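PilZ domain-containing protein (Legionella pneumophila subsp. pneumophila, PDB 4Q63) is of uncharacterised function but may bind the bacterial second messenger cyclic di-GMP. Local coordinates at residues Tyr9-Ser21 against Ser26-Val38. Sequence-based numbering, arbitrary orientation. Where two conformers were deposited one is given.
Sequences YFRLKNHGEINAS and SIEIVEISSNGAV. With EDO (1,2-ethanediol), chain I.
Leu-12 and Ile-32 form an antiparallel hydrogen-bonded pair, Leu-12 N reaching Ile-32 O at 2.8 Å and Ile-32 N returning to Leu-12 O at 2.9 Å, while toward the start of the same strand, 25-33, Ile-27 N bonds to Ala-20 O. Between these two patches the chain of 9-21 turns away, and Asn-14 bridges the gap. With CG anti to the backbone N (chi1 -172°), its amide is directed at the opposing strand: ND2 donates to Ile-29 O, lying in the amide plane at 3.1 Å, and also to Ile-18 O. Its OD1 closes an Asx turn by accepting from Gly-16 N and takes Ile-18 N from the other face, so four bonds fix the rotation of the amide. Strands 12-13 and 18-22 both pair with strand 25-33 in the curled antiparallel sheet of this PilZ-like beta-barrel, strand 18-22 as its hairpin partner. Water 3 links Ala-20 N to Ile-27 O within the hairpin. On the buried side, the methyl of Ala-20 packs against Ile-29 CG1 (3.6 Å) and Ile-27 CD1, and Ile-18 CD1 meets Ile-32 CG2 at 3.8 Å; Leu-54 of strand 49-56 touches both Ala-20 and Ile-32. On the other face, the Lys-13 chain curls round (chi2 68°, chi3 80°) and brings NZ over the carboxylate plane of Glu-31 in a salt bridge to OE2 (3.2 Å), while the aliphatic part of Arg-11 lies against the same carboxylate.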
loop_
_atom_site.group_PDB
_atom_site.type_symbol
_atom_site.label_atom_id
_atom_site.label_comp_id
_atom_site.label_asym_id
_atom_site.label_seq_id
_atom_site.Cartn_x
_atom_site.Cartn_y
_atom_site.Cartn_z
ATOM N N TYR A 9 6.159 7.484 12.911
ATOM C CA TYR A 9 6.310 6.492 11.850
ATOM C C TYR A 9 7.077 7.034 10.651
ATOM O O TYR A 9 7.780 8.039 10.752
ATOM C CB TYR A 9 4.947 5.962 11.402
ATOM C CG TYR A 9 4.437 4.822 12.249
ATOM C CD1 TYR A 9 5.244 4.240 13.220
ATOM C CD2 TYR A 9 3.154 4.317 12.071
ATOM C CE1 TYR A 9 4.784 3.191 13.998
ATOM C CE2 TYR A 9 2.685 3.268 12.844
ATOM C CZ TYR A 9 3.505 2.708 13.804
ATOM O OH TYR A 9 3.044 1.663 14.576
ATOM N N PHE A 10 6.934 6.360 9.513
ATOM C CA PHE A 10 7.662 6.744 8.311
ATOM C C PHE A 10 6.965 6.270 7.040
ATOM O O PHE A 10 6.256 5.265 7.044
ATOM C CB PHE A 10 9.097 6.206 8.357
ATOM C CG PHE A 10 9.198 4.718 8.157
ATOM C CD1 PHE A 10 9.691 4.196 6.972
ATOM C CD2 PHE A 10 8.801 3.839 9.153
ATOM C CE1 PHE A 10 9.785 2.831 6.789
ATOM C CE2 PHE A 10 8.893 2.473 8.972
ATOM C CZ PHE A 10 9.385 1.970 7.790
ATOM N N ARG A 11 7.171 7.006 5.956
ATOM C CA ARG A 11 6.657 6.616 4.654
ATOM C C ARG A 11 7.825 6.190 3.782
ATOM O O ARG A 11 8.948 6.670 3.953
ATOM C CB ARG A 11 5.936 7.785 3.995
ATOM C CG ARG A 11 5.757 8.969 4.912
ATOM C CD ARG A 11 5.278 10.198 4.168
ATOM N NE ARG A 11 4.829 11.225 5.104
ATOM C CZ ARG A 11 5.642 12.051 5.754
ATOM N NH1 ARG A 11 5.141 12.949 6.589
ATOM N NH2 ARG A 11 6.954 11.982 5.572
ATOM N N LEU A 12 7.554 5.291 2.849
ATOM C CA LEU A 12 8.568 4.832 1.908
ATOM C C LEU A 12 8.123 5.049 0.467
ATOM O O LEU A 12 7.000 4.711 0.091
ATOM C CB LEU A 12 8.883 3.353 2.131
ATOM C CG LEU A 12 9.833 2.964 3.268
ATOM C CD1 LEU A 12 10.135 1.465 3.211
ATOM C CD2 LEU A 12 11.121 3.772 3.207
ATOM N N LYS A 13 9.008 5.620 -0.336
ATOM C CA LYS A 13 8.769 5.760 -1.764
ATOM C C LYS A 13 8.970 4.389 -2.406
ATOM O O LYS A 13 9.824 3.618 -1.970
ATOM C CB LYS A 13 9.736 6.786 -2.358
ATOM C CG LYS A 13 9.175 7.550 -3.535
ATOM C CD LYS A 13 8.038 8.465 -3.100
ATOM C CE LYS A 13 8.576 9.744 -2.476
ATOM N NZ LYS A 13 7.481 10.650 -2.028
ATOM N N ASN A 14 8.175 4.067 -3.420
ATOM C CA ASN A 14 8.306 2.774 -4.087
ATOM C C ASN A 14 9.430 2.776 -5.123
ATOM O O ASN A 14 9.404 3.557 -6.076
ATOM C CB ASN A 14 6.982 2.379 -4.740
ATOM C CG ASN A 14 6.995 0.962 -5.275
ATOM O OD1 ASN A 14 7.943 0.207 -5.059
ATOM N ND2 ASN A 14 5.933 0.591 -5.979
ATOM N N HIS A 15 10.428 1.919 -4.925
ATOM C CA HIS A 15 11.503 1.784 -5.905
ATOM C C HIS A 15 11.325 0.501 -6.707
ATOM O O HIS A 15 12.266 0.022 -7.336
ATOM C CB HIS A 15 12.876 1.805 -5.229
ATOM C CG HIS A 15 13.249 3.140 -4.664
ATOM N ND1 HIS A 15 14.146 3.288 -3.629
ATOM C CD2 HIS A 15 12.842 4.390 -4.990
ATOM C CE1 HIS A 15 14.278 4.570 -3.341
ATOM N NE2 HIS A 15 13.495 5.260 -4.150
ATOM N N GLY A 16 10.116 -0.054 -6.664
ATOM C CA GLY A 16 9.790 -1.251 -7.420
ATOM C C GLY A 16 9.898 -2.546 -6.640
ATOM O O GLY A 16 9.838 -3.633 -7.218
ATOM N N GLU A 17 10.073 -2.451 -5.328
ATOM C CA GLU A 17 10.010 -3.653 -4.516
ATOM C C GLU A 17 8.547 -3.922 -4.189
ATOM O O GLU A 17 8.200 -4.995 -3.705
ATOM C CB GLU A 17 10.802 -3.505 -3.215
ATOM C CG GLU A 17 12.180 -2.899 -3.369
ATOM C CD GLU A 17 12.175 -1.392 -3.099
ATOM O OE1 GLU A 17 11.301 -0.693 -3.644
ATOM O OE2 GLU A 17 13.039 -0.921 -2.332
ATOM N N ILE A 18 7.693 -2.941 -4.452
ATOM C CA ILE A 18 6.305 -3.017 -4.004
ATOM C C ILE A 18 5.308 -3.116 -5.145
ATOM O O ILE A 18 5.226 -2.242 -5.998
ATOM C CB ILE A 18 5.923 -1.818 -3.129
ATOM C CG1 ILE A 18 6.881 -1.720 -1.938
ATOM C CG2 ILE A 18 4.483 -1.978 -2.636
ATOM C CD1 ILE A 18 7.126 -0.323 -1.462
ATOM N N ASN A 19 4.549 -4.198 -5.150
ATOM C CA ASN A 19 3.482 -4.379 -6.118
ATOM C C ASN A 19 2.175 -4.541 -5.373
ATOM O O ASN A 19 2.130 -5.115 -4.285
ATOM C CB ASN A 19 3.751 -5.619 -6.973
ATOM C CG ASN A 19 5.090 -5.560 -7.663
ATOM O OD1 ASN A 19 6.049 -6.222 -7.253
ATOM N ND2 ASN A 19 5.174 -4.753 -8.713
ATOM N N ALA A 20 1.109 -4.024 -5.960
ATOM C CA ALA A 20 -0.186 -4.091 -5.329
ATOM C C ALA A 20 -1.229 -4.432 -6.378
ATOM O O ALA A 20 -1.045 -4.164 -7.567
ATOM C CB ALA A 20 -0.511 -2.760 -4.654
ATOM N N SER A 21 -2.329 -5.018 -5.933
ATOM C CA SER A 21 -3.442 -5.292 -6.825
ATOM C C SER A 21 -4.755 -5.206 -6.061
ATOM O O SER A 21 -4.797 -5.459 -4.862
ATOM C CB SER A 21 -3.293 -6.687 -7.457
ATOM O OG SER A 21 -3.491 -7.682 -6.480
ATOM N N SER A 26 -3.960 -5.034 -11.086
ATOM C CA SER A 26 -2.789 -4.353 -10.552
ATOM C C SER A 26 -3.000 -2.850 -10.474
ATOM O O SER A 26 -3.647 -2.252 -11.330
ATOM C CB SER A 26 -1.552 -4.662 -11.392
ATOM O OG SER A 26 -1.503 -3.822 -12.521
ATOM N N ILE A 27 -2.444 -2.239 -9.437
ATOM C CA ILE A 27 -2.507 -0.802 -9.297
ATOM C C ILE A 27 -1.130 -0.216 -9.003
ATOM O O ILE A 27 -0.282 -0.860 -8.384
ATOM C CB ILE A 27 -3.495 -0.399 -8.192
ATOM C CG1 ILE A 27 -3.155 -1.114 -6.891
ATOM C CG2 ILE A 27 -4.917 -0.753 -8.596
ATOM C CD1 ILE A 27 -3.054 -0.180 -5.722
ATOM N N GLU A 28 -0.915 1.018 -9.447
ATOM C CA GLU A 28 0.360 1.690 -9.245
ATOM C C GLU A 28 0.419 2.301 -7.850
ATOM O O GLU A 28 -0.394 3.164 -7.510
ATOM C CB GLU A 28 0.539 2.774 -10.305
ATOM C CG GLU A 28 1.957 3.251 -10.490
ATOM C CD GLU A 28 2.061 4.272 -11.610
ATOM O OE1 GLU A 28 3.192 4.568 -12.040
ATOM O OE2 GLU A 28 1.004 4.767 -12.070
ATOM N N ILE A 29 1.371 1.831 -7.043
ATOM C CA ILE A 29 1.631 2.395 -5.718
ATOM C C ILE A 29 2.833 3.327 -5.771
ATOM O O ILE A 29 3.903 2.948 -6.258
ATOM C CB ILE A 29 1.918 1.304 -4.661
ATOM C CG1 ILE A 29 0.617 0.630 -4.216
ATOM C CG2 ILE A 29 2.648 1.908 -3.464
ATOM C CD1 ILE A 29 0.533 0.364 -2.727
ATOM N N VAL A 30 2.706 4.483 -5.239
ATOM C CA VAL A 30 3.861 5.386 -5.306
ATOM C C VAL A 30 4.455 5.722 -3.944
ATOM O O VAL A 30 5.590 6.164 -3.861
ATOM C CB VAL A 30 3.557 6.698 -6.074
ATOM C CG1 VAL A 30 3.421 6.429 -7.572
ATOM C CG2 VAL A 30 2.316 7.384 -5.514
ATOM N N GLU A 31 3.689 5.520 -2.877
ATOM C CA GLU A 31 4.230 5.713 -1.537
ATOM C C GLU A 31 3.456 4.842 -0.570
ATOM O O GLU A 31 2.280 4.582 -0.782
ATOM C CB GLU A 31 4.097 7.176 -1.113
ATOM C CG GLU A 31 4.887 7.538 0.132
ATOM C CD GLU A 31 4.833 9.030 0.435
ATOM O OE1 GLU A 31 3.717 9.580 0.495
ATOM O OE2 GLU A 31 5.904 9.651 0.605
ATOM N N ILE A 32 4.113 4.388 0.488
ATOM C CA ILE A 32 3.445 3.502 1.436
ATOM C C ILE A 32 3.969 3.694 2.852
ATOM O O ILE A 32 5.147 3.978 3.062
ATOM C CB ILE A 32 3.557 2.027 0.991
ATOM C CG1 ILE A 32 2.600 1.133 1.796
ATOM C CG2 ILE A 32 5.005 1.537 1.077
ATOM C CD1 ILE A 32 2.410 -0.226 1.172
ATOM N N SER A 33 3.065 3.602 3.818
ATOM C CA SER A 33 3.450 3.552 5.220
ATOM C C SER A 33 2.657 2.408 5.844
ATOM O O SER A 33 1.837 1.788 5.171
ATOM C CB SER A 33 3.133 4.867 5.924
ATOM O OG SER A 33 1.744 4.985 6.172
ATOM N N SER A 34 2.895 2.126 7.119
ATOM C CA SER A 34 2.173 1.045 7.780
ATOM C C SER A 34 0.673 1.374 7.902
ATOM O O SER A 34 -0.148 0.482 8.057
ATOM C CB SER A 34 2.775 0.746 9.161
ATOM O OG SER A 34 2.708 1.888 9.994
ATOM N N ASN A 35 0.317 2.649 7.791
ATOM C CA ASN A 35 -1.071 3.078 7.994
ATOM C C ASN A 35 -1.810 3.444 6.701
ATOM O O ASN A 35 -2.993 3.818 6.726
ATOM C CB ASN A 35 -1.133 4.286 8.940
ATOM C CG ASN A 35 -0.784 3.940 10.374
ATOM O OD1 ASN A 35 -0.936 2.803 10.811
ATOM N ND2 ASN A 35 -0.318 4.938 11.122
ATOM N N GLY A 36 -1.121 3.362 5.574
ATOM C CA GLY A 36 -1.740 3.778 4.329
ATOM C C GLY A 36 -0.786 3.875 3.157
ATOM O O GLY A 36 0.393 3.549 3.279
ATOM N N ALA A 37 -1.312 4.339 2.028
ATOM C CA ALA A 37 -0.585 4.369 0.768
ATOM C C ALA A 37 -1.141 5.458 -0.149
ATOM O O ALA A 37 -2.291 5.873 -0.008
ATOM C CB ALA A 37 -0.710 3.020 0.069
ATOM N N VAL A 38 -0.317 5.874 -1.100
ATOM C CA VAL A 38 -0.739 6.730 -2.204
ATOM C C VAL A 38 -0.704 5.914 -3.492
ATOM O O VAL A 38 0.338 5.368 -3.851
ATOM C CB VAL A 38 0.209 7.896 -2.323
ATOM C CG1 VAL A 38 -0.247 8.871 -3.471
ATOM C CG2 VAL A 38 0.287 8.610 -0.969
HETATM C C1 EDO I . 0.086 -7.916 -7.542
HETATM O O1 EDO I . 0.264 -8.893 -8.575
HETATM C C2 EDO I . 0.400 -8.537 -6.191
HETATM O O2 EDO I . -0.073 -7.671 -5.157
HETATM O O HOH W 1 5.694 2.829 8.488
HETATM O O HOH W 2 3.485 -0.127 -8.019
HETATM O O HOH W 3 1.604 -2.642 -8.329
#